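Local coordinates for sulfate adenylyltransferase (Allochromatium vinosum, PDB 4DNX), which catalyses the transfer of the adenylyl group of ATP to sulfate, giving adenosine 5'-phosphosulfate and diphosphate, in sulfur metabolism, at residues 31-37 with 98-104; 84-90 with 152-157; 12-16 with 160-166; 58-62 with 120-124; 36-40 with 148-152. One frame throughout, in Å; residues are numbered along the deposited sequence.

Contact 1. Residues 31-37 with 98-104; sequences LPSVIVS and RIALRDP
Strands 33-35 and 98-102 run parallel, their short axes approaching to 4.7 Å and lying 20° apart, with S33 beside A100, V34 beside L101 and I35 beside R102. The ladder has four backbone bonds, the outer two being A100 N to P32 O and V36 N to R102 O. Between them V34 N to A100 O is 3.1 Å and R102 N to V34 O 2.9 Å, so V34 is bonded through both its N and its O, the usual pattern for a residue in a parallel pair.

V34 and L101 share one face, side by side and pointing the same way, with V34 CG2 3.8 Å from L101 CD2; I99 CD1 also meets V34 CG2. From just beyond the strand V36, crossing L101 at about a right angle, brings CG1 to the same leucine methyl. On the face of S33, I35 and R102, the extended R102 chain brings NE alongside S33, where it makes a weak, bent bond of 3.2 Å to S33 OG at the edge of the guanidinium. A water joins R102 NH2 to L31 O; NH2 also makes a salt bridge with E29, and NH1 bonds to N109 O. P104 sets its ring against the V36 carbonyl, CG 3.2 Å from V36 O, while I35 CG2 rests on its CB. L31 covers the start of the other strand, CD2 lying 3.6 Å from R98 O.

With strand 111-116 antiparallel on the other side of 98-102, this is the parallel edge pairing of the mixed sheet in the PUA-like domain.

Contact 2. Residues 84-90 with 152-157; sequences LCLLESA and QGRTAI
L87 and T155 form an antiparallel hydrogen-bonded pair, with L87 N to T155 O at 2.8 Å and T155 N returning to L87 O; I157 N to C85 O continues the ladder, and L86 faces A156 in the non-hydrogen-bonded position between. The tight part is the apolar interior. C85 SG, swung opposite its own backbone N (chi1 -178°), reaches I157 CG1 at 3.6 Å, and L87 crosses I157 at about a right angle, CD1 to CD1 at 3.9 Å. On the reverse face L86 CD2 packs against A156 CB, while its CD1 approaches Q152 NE2. Across from T155, A90 CB lies 3.7 Å from T155 CG2.

The backbone margins, by contrast, are bridged by water at both ends. At one, a water links E88 O to R154 N, and another bonds to T155 OG1, whose protein partner is Q122. Here G153 CA lies 3.6 Å from L87 O in a CA-H...O contact, at a positive phi (100°) that glycine takes easily. At the other, a single water donates to L84 O and Q152 OE1 and accepts from L86 N, and a second joins C85 N to I157 O. Q152 OE1 also accepts from S37 OG.

R154 and T155 both face L87, which makes this a classic beta bulge, placed where strand 155-163 of the PUA-like domain begins.

Contact 3. Residues 12-16 with 160-166; sequences PRFVY and PIQVLNF
R13 grips I161 O side-on with two nitrogens, NE at 2.9 Å and NH2 at 3.0 Å. The oxygen lies close to the guanidinium plane, NE approaching it almost head-on to the carbonyl and NH2 from above the carbonyl plane. Successive bends at chi2 and chi3 (-57° and -65°) fold the arginine back over the strand to make this possible. Two backbone bonds follow: V163 N to R13 O, almost straight, and V15 N to V163 O. They bridge F14 with V163.

Packing spreads from there. F14 sets its CD1 3.3 Å from V163 O and its CE1 3.5 Å from L164 O, the latter near the ring plane. F166 brings CZ to F14 CG at 3.8 Å, and its CE2 lies over one face of F14, toward the rim; the ring planes tilt by 32°. V15, centre of an inverse gamma turn, rests its CG2 on Q162 CB and L164 CD2.

Helix 18-28 packs on V15 through Q20 and L24, and helix 38-48 meets R13 and I161 through L47. Strand 111-116 lies beside 160-163, and in the second subunit T171 packs on F14 and D175 bonds to Y16 OH.

Contact 4. Residues 58-62 with 120-124; sequences FMNLA and VEQVS
E121 meets the start of helix 61-70 with its carboxylate: OE1 accepts from L61 N at 2.8 Å, through a fairly straight bond (163°) on the syn side, 22° out of the carboxylate plane. The chain runs extended beyond CG, which carries the acid across to the helix. The same oxygen lies 3.4 Å from N60 CB and 3.5 Å from L61 CB. Its partner OE2 takes a water that in turn accepts from A62 N, so the two oxygens serve two successive amides of the first turn, one directly and one through solvent. A negative charge here would be expected to suit the positive end of the helix dipole.

Next in sequence, Q122 offers its backbone: its O lies 3.8 Å from L61 CD1, while its OE1 hydrogen-bonds to T155 OG1. V123 then completes the apolar side, its CG1 4.1 Å from L61 CD2, the two side chains crossing at a slant. N60, at the N-cap, turns its OD1 to D63 N.

Around the pair, M131 of helix 125-136 touches both L61 and V123, with Q127 also on L61 and M128 on V123. Strand 155-163 runs beside 119-122, where A156 bonds through its backbone to E121 and R154 to V123.

Contact 5. Residues 36-40 with 148-152; sequences VSSQA and TFNSQ
Q39 and Q152 reach each other from opposite segments with extended chains: in Q39 CG stands opposite the backbone N (chi1 168°), and in Q152 CG lies beside its own N (chi1 -59°), both running straight on beyond CG. They cross at about a right angle, with amide planes 77° apart. Q152 NE2 donates to Q39 OE1 at 3.1 Å, approaching from well above the carbonyl plane and through a bent N-H, so the bond is far from ideal. The same nitrogen gives a much straighter bond to F149 O, also 3.1 Å, which lies in the amide plane. Two acceptors thus hold NE2 and fix which way round the amide sits.

The other end of that amide accepts from S37: OG donates to Q152 OE1 at 2.7 Å, in the carbonyl plane. S37 OG also receives A40 N at 3.0 Å as the N-cap of helix 38-48, so one hydroxyl both caps the helix and ties it to Q152. Q39 OE1 further lies near the plane of the F149 ring, at its edge, 3.7 Å from CD1, while its NE2 approaches T148 CG2.

The result joins the start of helix 38-48 to the end of helix 144-149 near the surface. F149 is also packed on M128, M131 and T132 of helix 125-136, and on L84, while D268 and N105 bond to S38 OG just beside the cap.

How the contacts relate
All five contacts lie inside the PUA-like domain, and contacts 1 to 4 reach its mixed sheet. Contact 3, between the chain's early loop and the end of strand 155-163, closes a loop of 143 residues that holds the rest. Contacts 1 and 2 are about 12 Å apart between centres and alternate along the chain; contact 4, on the neighbouring strand 119-122, lies about 8 Å from contact 2 between centres. Contact 5, at the same centre distance from contact 2, shares Q152 with it and V36 and S37 with contact 1, linking sheet to helices. F58 of contact 4 touches L101, L84, C85, I161 and A40, thus members of all four other contacts.

Contact 1. Residues 31-37 with 98-104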
# COMPACT_ATOMS: atom_id res chain seq x y z
N LEU A 31 24.08 -16.38 0.07
CA LEU A 31 24.34 -16.51 1.50
C LEU A 31 23.87 -17.89 2.03
O LEU A 31 22.90 -18.45 1.48
CB LEU A 31 23.56 -15.42 2.27
CG LEU A 31 24.11 -13.98 2.20
CD1 LEU A 31 23.20 -13.02 2.97
CD2 LEU A 31 25.54 -13.93 2.74
N PRO A 32 24.53 -18.43 3.07
CA PRO A 32 23.90 -19.54 3.84
C PRO A 32 22.53 -19.09 4.32
O PRO A 32 22.35 -17.92 4.69
CB PRO A 32 24.81 -19.70 5.07
CG PRO A 32 26.10 -18.91 4.72
CD PRO A 32 25.63 -17.80 3.83
N SER A 33 21.57 -20.00 4.37
CA SER A 33 20.21 -19.56 4.66
C SER A 33 19.48 -20.55 5.58
O SER A 33 19.88 -21.71 5.67
CB SER A 33 19.44 -19.33 3.35
OG SER A 33 19.19 -20.54 2.62
N VAL A 34 18.45 -20.06 6.26
CA VAL A 34 17.61 -20.94 7.10
C VAL A 34 16.18 -20.53 6.82
O VAL A 34 15.94 -19.37 6.57
CB VAL A 34 17.88 -20.79 8.62
CG1 VAL A 34 19.26 -21.42 9.01
CG2 VAL A 34 17.78 -19.33 9.07
N ILE A 35 15.26 -21.50 6.86
CA ILE A 35 13.80 -21.16 6.80
C ILE A 35 13.34 -20.95 8.25
O ILE A 35 13.52 -21.84 9.10
CB ILE A 35 12.99 -22.29 6.09
CG1 ILE A 35 13.42 -22.43 4.61
CG2 ILE A 35 11.47 -22.07 6.32
CD1 ILE A 35 13.28 -23.88 4.05
N VAL A 36 12.78 -19.78 8.55
CA VAL A 36 12.46 -19.43 9.93
C VAL A 36 11.02 -19.86 10.26
O VAL A 36 10.28 -20.29 9.36
CB VAL A 36 12.65 -17.89 10.21
CG1 VAL A 36 14.12 -17.51 9.98
CG2 VAL A 36 11.72 -16.98 9.37
N SER A 37 10.62 -19.78 11.53
CA SER A 37 9.20 -20.09 11.84
C SER A 37 8.28 -18.98 11.36
O SER A 37 8.69 -17.82 11.13
CB SER A 37 9.00 -20.26 13.35
OG SER A 37 9.22 -19.02 14.04
N ARG A 98 26.74 -13.64 8.35
CA ARG A 98 25.71 -12.98 7.56
C ARG A 98 24.95 -14.10 6.84
O ARG A 98 25.58 -14.97 6.19
CB ARG A 98 26.38 -12.05 6.57
CG ARG A 98 25.49 -11.17 5.79
CD ARG A 98 26.35 -9.98 5.38
NE ARG A 98 25.64 -9.11 4.47
CZ ARG A 98 24.81 -8.15 4.86
NH1 ARG A 98 24.61 -7.91 6.15
NH2 ARG A 98 24.20 -7.40 3.95
N ILE A 99 23.61 -14.10 7.00
CA ILE A 99 22.79 -15.20 6.50
C ILE A 99 21.50 -14.65 5.91
O ILE A 99 21.15 -13.49 6.18
CB ILE A 99 22.47 -16.22 7.62
CG1 ILE A 99 21.54 -15.58 8.68
CG2 ILE A 99 23.78 -16.75 8.23
CD1 ILE A 99 20.92 -16.59 9.70
N ALA A 100 20.80 -15.45 5.12
CA ALA A 100 19.48 -15.08 4.57
C ALA A 100 18.42 -15.82 5.38
O ALA A 100 18.56 -17.02 5.67
CB ALA A 100 19.37 -15.46 3.08
N LEU A 101 17.38 -15.10 5.78
CA LEU A 101 16.21 -15.70 6.46
C LEU A 101 15.11 -15.89 5.41
O LEU A 101 14.70 -14.94 4.76
CB LEU A 101 15.71 -14.77 7.57
CG LEU A 101 16.71 -14.32 8.64
CD1 LEU A 101 16.02 -13.49 9.70
CD2 LEU A 101 17.48 -15.53 9.26
N ARG A 102 14.63 -17.13 5.24
CA ARG A 102 13.71 -17.48 4.16
C ARG A 102 12.30 -17.65 4.76
O ARG A 102 12.18 -18.06 5.90
CB ARG A 102 14.18 -18.74 3.45
CG ARG A 102 15.42 -18.43 2.53
CD ARG A 102 15.91 -19.65 1.79
NE ARG A 102 16.93 -19.27 0.80
CZ ARG A 102 16.72 -18.80 -0.44
NH1 ARG A 102 15.49 -18.55 -0.93
NH2 ARG A 102 17.78 -18.49 -1.19
N ASP A 103 11.28 -17.31 3.97
CA ASP A 103 9.89 -17.20 4.42
C ASP A 103 9.22 -18.60 4.40
O ASP A 103 9.13 -19.23 3.36
CB ASP A 103 9.16 -16.28 3.42
CG ASP A 103 7.88 -15.73 3.97
OD1 ASP A 103 7.23 -16.36 4.87
OD2 ASP A 103 7.52 -14.59 3.53
N PRO A 104 8.70 -19.04 5.55
CA PRO A 104 7.98 -20.32 5.59
C PRO A 104 6.60 -20.29 4.95
O PRO A 104 6.01 -21.37 4.71
CB PRO A 104 7.86 -20.60 7.10
CG PRO A 104 7.71 -19.24 7.72
CD PRO A 104 8.77 -18.43 6.89
O HOH W 1 20.38 -17.92 0.00

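Contact 2. Residues 84-90 with 152-157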
# COMPACT_ATOMS: atom_id res chain seq x y z
N LEU A 84 12.15 -13.50 19.21
CA LEU A 84 13.16 -14.55 19.05
C LEU A 84 13.12 -15.17 17.66
O LEU A 84 12.07 -15.23 16.98
CB LEU A 84 12.93 -15.64 20.10
CG LEU A 84 13.37 -15.30 21.54
CD1 LEU A 84 12.79 -16.29 22.51
CD2 LEU A 84 14.93 -15.31 21.65
N CYS A 85 14.30 -15.60 17.20
CA CYS A 85 14.39 -16.46 16.00
C CYS A 85 14.94 -17.80 16.46
O CYS A 85 16.17 -17.99 16.59
CB CYS A 85 15.35 -15.84 14.96
SG CYS A 85 15.40 -16.87 13.47
N LEU A 86 14.01 -18.71 16.75
CA LEU A 86 14.36 -20.04 17.26
C LEU A 86 14.35 -21.03 16.11
O LEU A 86 13.47 -20.97 15.26
CB LEU A 86 13.35 -20.46 18.32
CG LEU A 86 13.45 -19.75 19.67
CD1 LEU A 86 12.24 -20.07 20.55
CD2 LEU A 86 14.71 -20.23 20.36
N LEU A 87 15.31 -21.95 16.13
CA LEU A 87 15.52 -22.93 15.05
C LEU A 87 15.78 -24.30 15.70
O LEU A 87 16.31 -24.38 16.82
CB LEU A 87 16.75 -22.55 14.24
CG LEU A 87 16.76 -21.16 13.54
CD1 LEU A 87 18.15 -21.02 12.93
CD2 LEU A 87 15.66 -21.08 12.48
N GLU A 88 15.50 -25.37 14.97
CA GLU A 88 15.84 -26.70 15.43
C GLU A 88 17.38 -26.85 15.54
O GLU A 88 17.91 -27.45 16.49
CB GLU A 88 15.25 -27.70 14.44
CG GLU A 88 15.50 -29.14 14.81
CD GLU A 88 15.01 -29.46 16.21
OE1 GLU A 88 13.92 -28.96 16.58
OE2 GLU A 88 15.72 -30.21 16.93
N SER A 89 18.09 -26.26 14.58
CA SER A 89 19.55 -26.35 14.57
C SER A 89 20.18 -25.17 13.81
O SER A 89 19.58 -24.66 12.87
CB SER A 89 19.97 -27.67 13.91
OG SER A 89 21.35 -27.66 13.63
N ALA A 90 21.38 -24.76 14.19
CA ALA A 90 22.11 -23.73 13.45
C ALA A 90 23.22 -24.33 12.56
O ALA A 90 24.11 -23.60 12.11
CB ALA A 90 22.69 -22.68 14.41
N GLN A 152 9.30 -24.60 18.21
CA GLN A 152 10.13 -23.98 17.19
C GLN A 152 11.57 -24.44 17.21
O GLN A 152 12.35 -24.05 16.32
CB GLN A 152 10.15 -22.46 17.36
CG GLN A 152 8.77 -21.78 17.29
CD GLN A 152 8.90 -20.31 17.58
OE1 GLN A 152 9.12 -19.52 16.67
NE2 GLN A 152 8.88 -19.93 18.87
N GLY A 153 11.94 -25.21 18.21
CA GLY A 153 13.33 -25.56 18.44
C GLY A 153 13.92 -24.70 19.54
O GLY A 153 13.24 -23.76 20.04
N ARG A 154 15.19 -24.95 19.87
CA ARG A 154 15.84 -24.36 21.04
C ARG A 154 17.15 -23.62 20.74
O ARG A 154 17.88 -23.24 21.66
CB ARG A 154 16.12 -25.45 22.10
CG ARG A 154 14.87 -26.15 22.63
CD ARG A 154 13.87 -25.16 23.23
NE ARG A 154 12.98 -25.84 24.16
CZ ARG A 154 13.35 -26.44 25.30
NH1 ARG A 154 14.63 -26.45 25.72
NH2 ARG A 154 12.41 -27.03 26.01
N THR A 155 17.46 -23.41 19.45
CA THR A 155 18.63 -22.63 19.07
C THR A 155 18.19 -21.22 18.69
O THR A 155 17.49 -21.03 17.71
CB THR A 155 19.38 -23.28 17.88
OG1 THR A 155 19.82 -24.60 18.26
CG2 THR A 155 20.63 -22.47 17.51
N ALA A 156 18.63 -20.23 19.48
CA ALA A 156 18.26 -18.83 19.22
C ALA A 156 19.39 -18.14 18.45
O ALA A 156 20.55 -18.19 18.89
CB ALA A 156 18.03 -18.13 20.54
N ILE A 157 19.05 -17.53 17.32
CA ILE A 157 20.04 -16.73 16.57
C ILE A 157 19.63 -15.27 16.72
O ILE A 157 18.42 -14.92 16.64
CB ILE A 157 20.17 -17.20 15.10
CG1 ILE A 157 18.85 -17.06 14.35
CG2 ILE A 157 20.60 -18.69 15.10
CD1 ILE A 157 19.02 -17.25 12.81
O HOH W 2 11.15 -17.77 16.49
O HOH W 3 16.66 -14.90 18.69
O HOH W 4 16.77 -27.12 19.03
O HOH W 5 19.05 -26.69 19.58

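Contact 3. Residues 12-16 with 160-166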
# COMPACT_ATOMS: atom_id res chain seq x y z
N PRO A 12 12.37 1.91 10.90
CA PRO A 12 11.97 0.64 10.29
C PRO A 12 13.19 -0.10 9.71
O PRO A 12 14.23 0.52 9.41
CB PRO A 12 11.05 1.08 9.13
CG PRO A 12 11.57 2.51 8.73
CD PRO A 12 11.88 3.09 10.13
N ARG A 13 13.04 -1.42 9.55
CA ARG A 13 14.15 -2.25 9.09
C ARG A 13 14.03 -2.62 7.60
O ARG A 13 14.92 -3.26 7.02
CB ARG A 13 14.28 -3.52 9.97
CG ARG A 13 14.47 -3.20 11.48
CD ARG A 13 15.70 -2.31 11.73
NE ARG A 13 16.94 -2.98 11.39
CZ ARG A 13 18.15 -2.44 11.54
NH1 ARG A 13 18.28 -1.20 12.04
NH2 ARG A 13 19.23 -3.13 11.17
N PHE A 14 12.96 -2.17 6.96
CA PHE A 14 12.82 -2.37 5.49
C PHE A 14 13.86 -1.56 4.72
O PHE A 14 14.18 -0.42 5.09
CB PHE A 14 11.40 -1.99 4.99
CG PHE A 14 11.24 -2.11 3.52
CD1 PHE A 14 11.14 -3.37 2.89
CD2 PHE A 14 11.14 -0.96 2.74
CE1 PHE A 14 11.00 -3.45 1.49
CE2 PHE A 14 11.01 -1.00 1.35
CZ PHE A 14 10.93 -2.25 0.71
N VAL A 15 14.39 -2.18 3.66
CA VAL A 15 15.40 -1.47 2.83
C VAL A 15 14.66 -0.58 1.81
O VAL A 15 14.42 -0.95 0.64
CB VAL A 15 16.34 -2.45 2.14
CG1 VAL A 15 17.47 -1.68 1.37
CG2 VAL A 15 16.94 -3.36 3.20
N TYR A 16 14.37 0.65 2.23
CA TYR A 16 13.68 1.63 1.36
C TYR A 16 14.44 2.11 0.11
O TYR A 16 13.81 2.46 -0.88
CB TYR A 16 13.23 2.86 2.15
CG TYR A 16 11.95 2.67 2.93
CD1 TYR A 16 10.70 2.77 2.31
CD2 TYR A 16 12.00 2.37 4.30
CE1 TYR A 16 9.52 2.57 3.02
CE2 TYR A 16 10.80 2.19 5.05
CZ TYR A 16 9.57 2.34 4.38
OH TYR A 16 8.39 2.17 5.05
N PRO A 160 21.05 -7.92 14.14
CA PRO A 160 20.23 -6.97 13.40
C PRO A 160 19.83 -7.52 12.02
O PRO A 160 20.57 -8.34 11.44
CB PRO A 160 21.17 -5.74 13.22
CG PRO A 160 22.56 -6.33 13.29
CD PRO A 160 22.48 -7.52 14.19
N ILE A 161 18.67 -7.07 11.51
CA ILE A 161 18.20 -7.55 10.20
C ILE A 161 17.89 -6.38 9.27
O ILE A 161 17.64 -5.26 9.73
CB ILE A 161 16.93 -8.49 10.33
CG1 ILE A 161 15.72 -7.69 10.83
CG2 ILE A 161 17.24 -9.73 11.24
CD1 ILE A 161 14.41 -8.58 10.88
N GLN A 162 17.92 -6.68 7.97
CA GLN A 162 17.47 -5.80 6.87
C GLN A 162 16.39 -6.59 6.15
O GLN A 162 16.65 -7.68 5.61
CB GLN A 162 18.64 -5.49 5.93
CG GLN A 162 19.75 -4.71 6.62
CD GLN A 162 21.07 -4.73 5.83
OE1 GLN A 162 21.72 -5.78 5.65
NE2 GLN A 162 21.45 -3.58 5.34
N VAL A 163 15.19 -6.01 6.11
CA VAL A 163 13.98 -6.67 5.57
C VAL A 163 13.74 -6.29 4.11
O VAL A 163 13.83 -5.10 3.75
CB VAL A 163 12.76 -6.35 6.45
CG1 VAL A 163 11.51 -7.02 5.84
CG2 VAL A 163 13.03 -6.79 7.92
N LEU A 164 13.52 -7.29 3.25
CA LEU A 164 13.46 -7.10 1.80
C LEU A 164 12.03 -7.05 1.25
O LEU A 164 11.78 -6.57 0.14
CB LEU A 164 14.27 -8.20 1.07
CG LEU A 164 15.75 -8.22 1.45
CD1 LEU A 164 16.44 -9.28 0.58
CD2 LEU A 164 16.42 -6.86 1.21
N ASN A 165 11.10 -7.59 2.02
CA ASN A 165 9.67 -7.56 1.61
C ASN A 165 8.79 -7.82 2.81
O ASN A 165 9.29 -8.06 3.94
CB ASN A 165 9.38 -8.58 0.49
CG ASN A 165 9.72 -10.00 0.88
OD1 ASN A 165 9.03 -10.61 1.72
ND2 ASN A 165 10.79 -10.53 0.28
N PHE A 166 7.48 -7.70 2.58
CA PHE A 166 6.50 -7.91 3.66
C PHE A 166 5.72 -9.17 3.48
O PHE A 166 4.56 -9.26 3.95
CB PHE A 166 5.60 -6.68 3.75
CG PHE A 166 6.38 -5.41 4.05
CD1 PHE A 166 7.11 -5.30 5.23
CD2 PHE A 166 6.34 -4.31 3.20
CE1 PHE A 166 7.84 -4.15 5.54
CE2 PHE A 166 7.06 -3.12 3.54
CZ PHE A 166 7.80 -3.04 4.70

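Contact 4. Residues 58-62 with 120-124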
# COMPACT_ATOMS: atom_id res chain seq x y z
N PHE A 58 16.59 -9.54 15.98
CA PHE A 58 16.19 -10.59 16.91
C PHE A 58 17.05 -10.55 18.15
O PHE A 58 18.23 -10.25 18.07
CB PHE A 58 16.28 -11.96 16.24
CG PHE A 58 15.23 -12.18 15.15
CD1 PHE A 58 13.90 -12.46 15.49
CD2 PHE A 58 15.58 -12.09 13.81
CE1 PHE A 58 12.94 -12.66 14.49
CE2 PHE A 58 14.64 -12.30 12.80
CZ PHE A 58 13.30 -12.58 13.13
N MET A 59 16.43 -10.86 19.28
CA MET A 59 17.01 -10.72 20.61
C MET A 59 17.92 -11.87 20.96
O MET A 59 17.64 -13.03 20.63
CB MET A 59 15.90 -10.67 21.66
CG MET A 59 15.03 -9.46 21.58
SD MET A 59 13.86 -9.45 22.95
CE MET A 59 12.81 -8.08 22.43
N ASN A 60 18.99 -11.56 21.70
CA ASN A 60 19.72 -12.65 22.38
C ASN A 60 18.93 -13.14 23.62
O ASN A 60 17.88 -12.54 23.99
CB ASN A 60 21.15 -12.23 22.75
CG ASN A 60 21.19 -11.06 23.73
OD1 ASN A 60 20.28 -10.84 24.54
ND2 ASN A 60 22.30 -10.35 23.71
N LEU A 61 19.42 -14.21 24.24
CA LEU A 61 18.70 -14.80 25.35
C LEU A 61 18.57 -13.84 26.53
O LEU A 61 17.51 -13.76 27.16
CB LEU A 61 19.42 -16.07 25.81
CG LEU A 61 18.61 -17.34 25.78
CD1 LEU A 61 19.42 -18.50 26.40
CD2 LEU A 61 17.24 -17.18 26.46
N ALA A 62 19.62 -13.08 26.85
CA ALA A 62 19.49 -12.11 27.97
C ALA A 62 18.39 -11.03 27.76
O ALA A 62 17.63 -10.73 28.67
CB ALA A 62 20.85 -11.44 28.26
N VAL A 120 24.73 -17.09 18.70
CA VAL A 120 23.95 -18.30 18.50
C VAL A 120 23.96 -18.99 19.87
O VAL A 120 25.04 -19.35 20.38
CB VAL A 120 24.59 -19.24 17.44
CG1 VAL A 120 23.85 -20.57 17.39
CG2 VAL A 120 24.65 -18.59 16.06
N GLU A 121 22.78 -19.20 20.45
CA GLU A 121 22.64 -19.67 21.84
C GLU A 121 21.65 -20.83 21.95
O GLU A 121 20.65 -20.86 21.24
CB GLU A 121 22.16 -18.51 22.74
CG GLU A 121 23.11 -17.29 22.77
CD GLU A 121 22.53 -16.08 23.52
OE1 GLU A 121 21.52 -15.56 23.06
OE2 GLU A 121 23.12 -15.68 24.56
N GLN A 122 21.91 -21.79 22.84
CA GLN A 122 20.94 -22.83 23.15
C GLN A 122 20.08 -22.38 24.32
O GLN A 122 20.61 -21.93 25.34
CB GLN A 122 21.66 -24.13 23.54
CG GLN A 122 22.73 -24.54 22.54
CD GLN A 122 22.15 -24.66 21.13
OE1 GLN A 122 21.05 -25.20 20.94
NE2 GLN A 122 22.89 -24.15 20.14
N VAL A 123 18.77 -22.54 24.20
CA VAL A 123 17.86 -22.22 25.28
C VAL A 123 17.54 -23.46 26.13
O VAL A 123 17.15 -24.50 25.58
CB VAL A 123 16.56 -21.64 24.74
CG1 VAL A 123 15.81 -20.97 25.89
CG2 VAL A 123 16.87 -20.64 23.60
N SER A 124 17.73 -23.36 27.45
CA SER A 124 17.48 -24.51 28.34
C SER A 124 15.97 -24.68 28.58
O SER A 124 15.19 -23.75 28.33
CB SER A 124 18.19 -24.34 29.68
OG SER A 124 17.52 -23.31 30.43
O HOH W 6 22.36 -13.53 26.01

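Contact 5. Residues 36-40 with 148-152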
# COMPACT_ATOMS: atom_id res chain seq x y z
N VAL A 36 12.78 -19.78 8.55
CA VAL A 36 12.46 -19.43 9.93
C VAL A 36 11.02 -19.86 10.26
O VAL A 36 10.28 -20.29 9.36
CB VAL A 36 12.65 -17.89 10.21
CG1 VAL A 36 14.12 -17.51 9.98
CG2 VAL A 36 11.72 -16.98 9.37
N SER A 37 10.62 -19.78 11.53
CA SER A 37 9.20 -20.09 11.84
C SER A 37 8.28 -18.98 11.36
O SER A 37 8.69 -17.82 11.13
CB SER A 37 9.00 -20.26 13.35
OG SER A 37 9.22 -19.02 14.04
N SER A 38 6.99 -19.29 11.24
CA SER A 38 6.03 -18.22 10.93
C SER A 38 6.07 -17.09 12.00
O SER A 38 5.88 -15.88 11.64
CB SER A 38 4.62 -18.82 10.73
OG SER A 38 3.65 -17.86 10.38
N GLN A 39 6.30 -17.45 13.28
CA GLN A 39 6.41 -16.45 14.34
C GLN A 39 7.59 -15.50 14.09
O GLN A 39 7.41 -14.28 14.12
CB GLN A 39 6.50 -17.12 15.74
CG GLN A 39 6.89 -16.15 16.85
CD GLN A 39 6.88 -16.84 18.20
OE1 GLN A 39 7.94 -17.01 18.85
NE2 GLN A 39 5.70 -17.27 18.63
N ALA A 40 8.76 -16.05 13.80
CA ALA A 40 9.90 -15.20 13.48
C ALA A 40 9.64 -14.37 12.22
O ALA A 40 10.12 -13.23 12.10
CB ALA A 40 11.17 -16.03 13.33
N THR A 148 2.81 -23.06 20.23
CA THR A 148 3.62 -22.52 19.13
C THR A 148 5.01 -22.11 19.61
O THR A 148 6.02 -22.43 18.97
CB THR A 148 2.88 -21.30 18.46
OG1 THR A 148 1.68 -21.79 17.86
CG2 THR A 148 3.78 -20.57 17.43
N PHE A 149 5.06 -21.40 20.74
CA PHE A 149 6.34 -20.85 21.21
C PHE A 149 7.32 -22.00 21.48
O PHE A 149 8.51 -21.90 21.18
CB PHE A 149 6.10 -20.02 22.50
CG PHE A 149 7.35 -19.34 23.06
CD1 PHE A 149 8.03 -18.38 22.31
CD2 PHE A 149 7.83 -19.67 24.33
CE1 PHE A 149 9.20 -17.75 22.83
CE2 PHE A 149 8.98 -19.06 24.86
CZ PHE A 149 9.65 -18.08 24.10
N ASN A 150 6.78 -23.08 22.03
CA ASN A 150 7.59 -24.21 22.45
C ASN A 150 7.80 -25.24 21.35
O ASN A 150 8.38 -26.32 21.61
CB ASN A 150 6.97 -24.85 23.70
CG ASN A 150 7.25 -24.05 24.95
OD1 ASN A 150 8.30 -24.19 25.57
ND2 ASN A 150 6.33 -23.16 25.31
N SER A 151 7.37 -24.91 20.14
CA SER A 151 7.39 -25.86 19.01
C SER A 151 8.30 -25.42 17.89
O SER A 151 8.12 -25.87 16.76
CB SER A 151 5.98 -26.08 18.46
OG SER A 151 5.31 -26.98 19.33
N GLN A 152 9.30 -24.60 18.21
CA GLN A 152 10.13 -23.98 17.19
C GLN A 152 11.57 -24.44 17.21
O GLN A 152 12.35 -24.05 16.32
CB GLN A 152 10.15 -22.46 17.36
CG GLN A 152 8.77 -21.78 17.29
CD GLN A 152 8.90 -20.31 17.58
OE1 GLN A 152 9.12 -19.52 16.67
NE2 GLN A 152 8.88 -19.93 18.87